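Protein SCO1 homolog 1, mitochondrial (Arabidopsis thaliana, PDB 6N5U) binds copper(I) and is thought to act in copper homeostasis, mitochondrial redox signalling or insertion of copper into cytochrome c oxidase. Local coordinates at residues Leu35-Phe39 against Leu128-Ile133; Pro77-Val82 against Thr100-Ile106. All blocks are in the same frame, centred on the assembly; numbering follows the deposited sequence.

Interaction 1: Leu35-Phe39 against Leu128-Ile133. With CU1 (copper (I) ion), chain D.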
loop_
_atom_site.group_PDB
_atom_site.type_symbol
_atom_site.label_atom_id
_atom_site.label_comp_id
_atom_site.label_asym_id
_atom_site.label_seq_id
_atom_site.Cartn_x
_atom_site.Cartn_y
_atom_site.Cartn_z
ATOM N N LEU A 35 1.060 -0.794 -4.242
ATOM C CA LEU A 35 1.453 -0.860 -2.820
ATOM C C LEU A 35 1.540 0.540 -2.219
ATOM O O LEU A 35 2.191 1.401 -2.801
ATOM C CB LEU A 35 2.803 -1.574 -2.610
ATOM C CG LEU A 35 3.106 -2.881 -3.330
ATOM C CD1 LEU A 35 4.599 -3.117 -3.354
ATOM C CD2 LEU A 35 2.489 -4.065 -2.632
ATOM N N TYR A 36 0.872 0.771 -1.081
ATOM C CA TYR A 36 0.867 2.051 -0.375
ATOM C C TYR A 36 1.355 1.777 1.032
ATOM O O TYR A 36 0.830 0.891 1.717
ATOM C CB TYR A 36 -0.538 2.748 -0.371
ATOM C CG TYR A 36 -0.588 4.008 0.476
ATOM C CD1 TYR A 36 -0.044 5.204 0.014
ATOM C CD2 TYR A 36 -1.096 3.983 1.774
ATOM C CE1 TYR A 36 0.017 6.339 0.828
ATOM C CE2 TYR A 36 -1.043 5.111 2.598
ATOM C CZ TYR A 36 -0.497 6.293 2.116
ATOM O OH TYR A 36 -0.447 7.418 2.909
ATOM N N PHE A 37 2.369 2.518 1.460
ATOM C CA PHE A 37 2.918 2.345 2.810
ATOM C C PHE A 37 2.277 3.417 3.687
ATOM O O PHE A 37 2.261 4.600 3.306
ATOM C CB PHE A 37 4.457 2.454 2.785
ATOM C CG PHE A 37 5.186 1.274 2.158
ATOM C CD1 PHE A 37 5.205 1.096 0.776
ATOM C CD2 PHE A 37 5.878 0.358 2.952
ATOM C CE1 PHE A 37 5.849 0.003 0.201
ATOM C CE2 PHE A 37 6.534 -0.736 2.372
ATOM C CZ PHE A 37 6.501 -0.908 0.999
ATOM N N GLY A 38 1.695 2.984 4.796
ATOM C CA GLY A 38 1.010 3.880 5.717
ATOM C C GLY A 38 0.930 3.358 7.131
ATOM O O GLY A 38 1.643 2.419 7.474
ATOM N N PHE A 39 0.075 3.990 7.966
ATOM C CA PHE A 39 -0.198 3.644 9.374
ATOM C C PHE A 39 -1.657 3.999 9.748
ATOM O O PHE A 39 -2.114 5.089 9.415
ATOM C CB PHE A 39 0.853 4.221 10.342
ATOM C CG PHE A 39 0.803 5.680 10.736
ATOM C CD1 PHE A 39 1.340 6.659 9.910
ATOM C CD2 PHE A 39 0.360 6.059 12.002
ATOM C CE1 PHE A 39 1.324 8.005 10.293
ATOM C CE2 PHE A 39 0.360 7.404 12.393
ATOM C CZ PHE A 39 0.831 8.368 11.533
ATOM N N LEU A 128 3.153 9.581 16.148
ATOM C CA LEU A 128 2.780 9.394 14.758
ATOM C C LEU A 128 4.011 8.828 14.077
ATOM O O LEU A 128 5.067 8.782 14.689
ATOM C CB LEU A 128 2.300 10.704 14.084
ATOM C CG LEU A 128 1.019 11.355 14.626
ATOM C CD1 LEU A 128 0.811 12.713 14.046
ATOM C CD2 LEU A 128 -0.180 10.518 14.387
ATOM N N VAL A 129 3.860 8.297 12.884
ATOM C CA VAL A 129 4.972 7.795 12.088
ATOM C C VAL A 129 5.125 8.720 10.872
ATOM O O VAL A 129 4.182 8.912 10.107
ATOM C CB VAL A 129 4.877 6.284 11.710
ATOM C CG1 VAL A 129 6.044 5.870 10.817
ATOM C CG2 VAL A 129 4.815 5.403 12.961
ATOM N N ASP A 130 6.272 9.384 10.784
ATOM C CA ASP A 130 6.613 10.259 9.667
ATOM C C ASP A 130 7.145 9.316 8.584
ATOM O O ASP A 130 8.011 8.488 8.861
ATOM C CB ASP A 130 7.684 11.260 10.116
ATOM C CG ASP A 130 8.041 12.326 9.113
ATOM O OD1 ASP A 130 7.255 12.549 8.180
ATOM O OD2 ASP A 130 9.102 12.947 9.273
ATOM N N HIS A 131 6.577 9.374 7.385
ATOM C CA HIS A 131 6.968 8.440 6.327
ATOM C C HIS A 131 6.809 8.994 4.930
ATOM O O HIS A 131 6.219 10.064 4.738
ATOM C CB HIS A 131 6.177 7.118 6.463
ATOM C CG HIS A 131 4.693 7.297 6.280
ATOM N ND1 HIS A 131 4.093 7.133 5.045
ATOM C CD2 HIS A 131 3.752 7.669 7.177
ATOM C CE1 HIS A 131 2.809 7.353 5.246
ATOM N NE2 HIS A 131 2.561 7.673 6.521
ATOM N N SER A 132 7.332 8.236 3.954
ATOM C CA SER A 132 7.320 8.549 2.525
ATOM C C SER A 132 5.894 8.367 2.012
ATOM O O SER A 132 5.272 7.338 2.308
ATOM C CB SER A 132 8.252 7.602 1.773
ATOM O OG SER A 132 9.493 7.375 2.419
ATOM N N ILE A 133 5.348 9.379 1.313
ATOM C CA ILE A 133 3.981 9.297 0.754
ATOM C C ILE A 133 4.175 8.784 -0.648
ATOM O O ILE A 133 4.566 9.534 -1.563
ATOM C CB ILE A 133 3.163 10.601 0.876
ATOM C CG1 ILE A 133 3.076 11.013 2.357
ATOM C CG2 ILE A 133 1.766 10.423 0.262
ATOM C CD1 ILE A 133 3.326 12.467 2.626
HETATM CU CU CU1 D . 0.249 8.612 6.948
#
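His131, packed against Gly38 and Phe39, binds the copper(I) ion through NE2 at 2.5 Å. Cys42 and Cys46 supply the other two protein ligands. This is the metal site of the Sco family, set on the C-terminal thioredoxin-fold domain. Strand 32-38 belongs to the central sheet, while strand 127-131 is half of a separate two-stranded hairpin that brings the histidine up to the C-terminal end of strand 32-38. The two short strand segments run at 134° to each other, with axes 8.7 Å apart. The contact is made largely by the side chains of Phe39 and His131.

Copper lies in the plane of the imidazole, at its edge. On the other ring nitrogen, His131 ND1 donates to Ser132 O at 3.0 Å, reaching it from above the carbonyl plane. This bond should limit rotation of the ring. His131 CE1 also packs 3.4 Å from Phe37 O.

The Phe39 ring lies beside the copper site. Its CG sits between the backbone N and the carbonyl carbon (chi1 78°), and the ring reaches toward Val129. Val129 CB lies over one face, 4.2 Å from the ring centroid, in a CH-pi contact. Leu128 CD2 meets the ring edge, 3.7 Å from Phe39 CZ. The Phe39 and His131 rings meet rim to rim, nearly perpendicular. Replacing Phe39 by alanine would probably leave Val129 and Leu128 without their aromatic partner and remove a flank of the histidine. Tyr36 also touches Cys46, and Tyr36 OH approaches the imidazole edge 4.0 Å from His131 CE1.

Interaction 2: Pro77-Val82 against Thr100-Ile106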
loop_
_atom_site.group_PDB
_atom_site.type_symbol
_atom_site.label_atom_id
_atom_site.label_comp_id
_atom_site.label_asym_id
_atom_site.label_seq_id
_atom_site.Cartn_x
_atom_site.Cartn_y
_atom_site.Cartn_z
ATOM N N PRO A 77 4.052 -1.202 13.055
ATOM C CA PRO A 77 3.684 -2.525 13.584
ATOM C C PRO A 77 3.377 -2.605 15.094
ATOM O O PRO A 77 2.766 -3.596 15.527
ATOM C CB PRO A 77 4.885 -3.397 13.202
ATOM C CG PRO A 77 6.007 -2.465 13.074
ATOM C CD PRO A 77 5.417 -1.237 12.488
ATOM N N GLU A 78 3.795 -1.590 15.895
ATOM C CA GLU A 78 3.566 -1.595 17.349
ATOM C C GLU A 78 2.098 -1.446 17.694
ATOM O O GLU A 78 1.655 -2.014 18.698
ATOM C CB GLU A 78 4.383 -0.507 18.069
ATOM C CG GLU A 78 5.884 -0.771 18.137
ATOM C CD GLU A 78 6.751 0.472 18.269
ATOM O OE1 GLU A 78 6.703 1.348 17.373
ATOM O OE2 GLU A 78 7.489 0.565 19.275
ATOM N N ARG A 79 1.348 -0.672 16.876
ATOM C CA ARG A 79 -0.074 -0.391 17.091
ATOM C C ARG A 79 -0.962 -1.110 16.087
ATOM O O ARG A 79 -2.082 -1.530 16.420
ATOM C CB ARG A 79 -0.348 1.125 17.036
ATOM C CG ARG A 79 0.083 1.874 18.297
ATOM C CD ARG A 79 -0.371 3.327 18.331
ATOM N NE ARG A 79 0.135 4.078 17.183
ATOM C CZ ARG A 79 0.124 5.399 17.086
ATOM N NH1 ARG A 79 -0.352 6.141 18.079
ATOM N NH2 ARG A 79 0.595 5.992 16.002
ATOM N N ASP A 80 -0.475 -1.217 14.855
ATOM C CA ASP A 80 -1.186 -1.822 13.756
ATOM C C ASP A 80 -1.014 -3.344 13.733
ATOM O O ASP A 80 -0.182 -3.887 13.007
ATOM C CB ASP A 80 -0.798 -1.167 12.415
ATOM C CG ASP A 80 -1.039 0.340 12.236
ATOM O OD1 ASP A 80 -1.523 1.008 13.206
ATOM O OD2 ASP A 80 -0.747 0.851 11.134
ATOM N N THR A 81 -1.861 -4.024 14.510
ATOM C CA THR A 81 -1.951 -5.481 14.589
ATOM C C THR A 81 -2.805 -5.995 13.403
ATOM O O THR A 81 -3.439 -5.189 12.708
ATOM C CB THR A 81 -2.621 -5.889 15.928
ATOM O OG1 THR A 81 -3.973 -5.429 15.940
ATOM C CG2 THR A 81 -1.871 -5.376 17.151
ATOM N N VAL A 82 -2.875 -7.335 13.227
ATOM C CA VAL A 82 -3.695 -7.983 12.201
ATOM C C VAL A 82 -5.144 -7.492 12.289
ATOM O O VAL A 82 -5.667 -7.026 11.277
ATOM C CB VAL A 82 -3.559 -9.532 12.204
ATOM C CG1 VAL A 82 -4.595 -10.204 11.303
ATOM C CG2 VAL A 82 -2.153 -9.938 11.779
ATOM N N THR A 100 1.122 -6.408 7.497
ATOM C CA THR A 100 1.772 -5.991 8.725
ATOM C C THR A 100 2.918 -7.012 9.011
ATOM O O THR A 100 3.228 -7.842 8.139
ATOM C CB THR A 100 0.681 -5.837 9.826
ATOM O OG1 THR A 100 1.195 -5.109 10.943
ATOM C CG2 THR A 100 0.065 -7.183 10.275
ATOM N N GLY A 101 3.529 -6.931 10.200
ATOM C CA GLY A 101 4.573 -7.859 10.617
ATOM C C GLY A 101 5.280 -7.444 11.889
ATOM O O GLY A 101 4.769 -6.624 12.661
ATOM N N SER A 102 6.463 -8.028 12.111
ATOM C CA SER A 102 7.319 -7.716 13.235
ATOM C C SER A 102 8.039 -6.406 12.882
ATOM O O SER A 102 8.230 -6.153 11.687
ATOM C CB SER A 102 8.329 -8.842 13.458
ATOM O OG SER A 102 9.376 -8.866 12.499
ATOM N N PRO A 103 8.492 -5.569 13.858
ATOM C CA PRO A 103 9.203 -4.333 13.480
ATOM C C PRO A 103 10.412 -4.551 12.562
ATOM O O PRO A 103 10.757 -3.640 11.798
ATOM C CB PRO A 103 9.568 -3.703 14.833
ATOM C CG PRO A 103 8.589 -4.272 15.798
ATOM C CD PRO A 103 8.373 -5.683 15.331
ATOM N N GLU A 104 11.031 -5.763 12.633
ATOM C CA GLU A 104 12.176 -6.206 11.820
ATOM C C GLU A 104 11.698 -6.567 10.412
ATOM O O GLU A 104 12.344 -6.196 9.442
ATOM C CB GLU A 104 12.863 -7.414 12.481
ATOM C CG GLU A 104 14.263 -7.702 11.967
ATOM C CD GLU A 104 14.795 -9.097 12.262
ATOM O OE1 GLU A 104 14.976 -9.434 13.456
ATOM O OE2 GLU A 104 15.035 -9.854 11.294
ATOM N N GLU A 105 10.566 -7.289 10.306
ATOM C CA GLU A 105 9.949 -7.687 9.037
ATOM C C GLU A 105 9.581 -6.441 8.226
ATOM O O GLU A 105 9.892 -6.383 7.026
ATOM C CB GLU A 105 8.712 -8.580 9.276
ATOM C CG GLU A 105 9.059 -10.055 9.391
ATOM C CD GLU A 105 7.977 -11.007 9.866
ATOM O OE1 GLU A 105 6.831 -10.563 10.089
ATOM O OE2 GLU A 105 8.283 -12.211 10.020
ATOM N N ILE A 106 8.975 -5.433 8.909
ATOM C CA ILE A 106 8.569 -4.126 8.369
ATOM C C ILE A 106 9.801 -3.318 7.938
ATOM O O ILE A 106 9.744 -2.630 6.919
ATOM C CB ILE A 106 7.689 -3.358 9.397
ATOM C CG1 ILE A 106 6.342 -4.100 9.707
ATOM C CG2 ILE A 106 7.454 -1.888 9.009
ATOM C CD1 ILE A 106 5.361 -4.403 8.511
#
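Pro77 packs its ring against the start of helix 103-112. The segment 77-82 is the loop that leads from strand 68-74 into helix 82-89, and Thr100 ends strand 97-100. Strand 68-74, helix 82-89 and strand 97-100 form a beta-alpha-beta crossover of the thioredoxin fold; the two strands are parallel neighbours in the sheet. Helix 103-112 follows the second strand.

Pro77 makes the widest contact. Its CG lies 3.8 Å from Ile106 CG1 and 4.2 Å from Pro103 CB, while its CB rests near Gly101 O. The Pro77 and Ile106 side chains lie alongside each other, pointing opposite ways. The helix they meet starts with a capping box: Glu105 N donates to Ser102 OG at 3.0 Å, and Ser102 N donates to Glu105 OE1.

Further along, Asp80 is the centre of an inverse gamma turn. Its carboxylate turns to Thr40 and Ser74, and its carbonyl serves this contact. Thr100 OG1 donates to Asp80 O at 2.8 Å, meeting the carbonyl almost head-on (166° at the oxygen). With OG1 anti to its own backbone N (chi1 -165°), the hydroxyl faces the loop. The bond ties the loop to the strand end. Thr81 then caps helix 82-89 through Gln84 N. Val82 opens that helix and also touches Ile16 of strand 14-17. The side chains of Val82 and Thr100 run nearly perpendicular, with Val82 CG2 3.8 Å from Thr100 CG2.

The centres of interactions 1 and 2 lie 13 Å apart. Phe39 and Leu128 of interaction 1 touch Arg79 and Asp80 of the loop 77-82 in interaction 2. Phe39 CA packs 3.3 Å from Asp80 OD2. The guanidinium of Arg79 reaches the other end of the same phenylalanine, with Arg79 NH2 3.9 Å from Phe39 CE2, and the same nitrogen lies 4.2 Å from Leu128 CA. Arg79 further binds Tyr127 O and makes a cation-pi contact with Tyr127, so Arg79 links the loop to the hairpin that carries His131. The Asp80 side chain is about 9 Å from copper at nearest atoms. Interaction 2 gives the copper no ligand. It reaches the site indirectly, through Asp80 and Arg79 packed on Phe39.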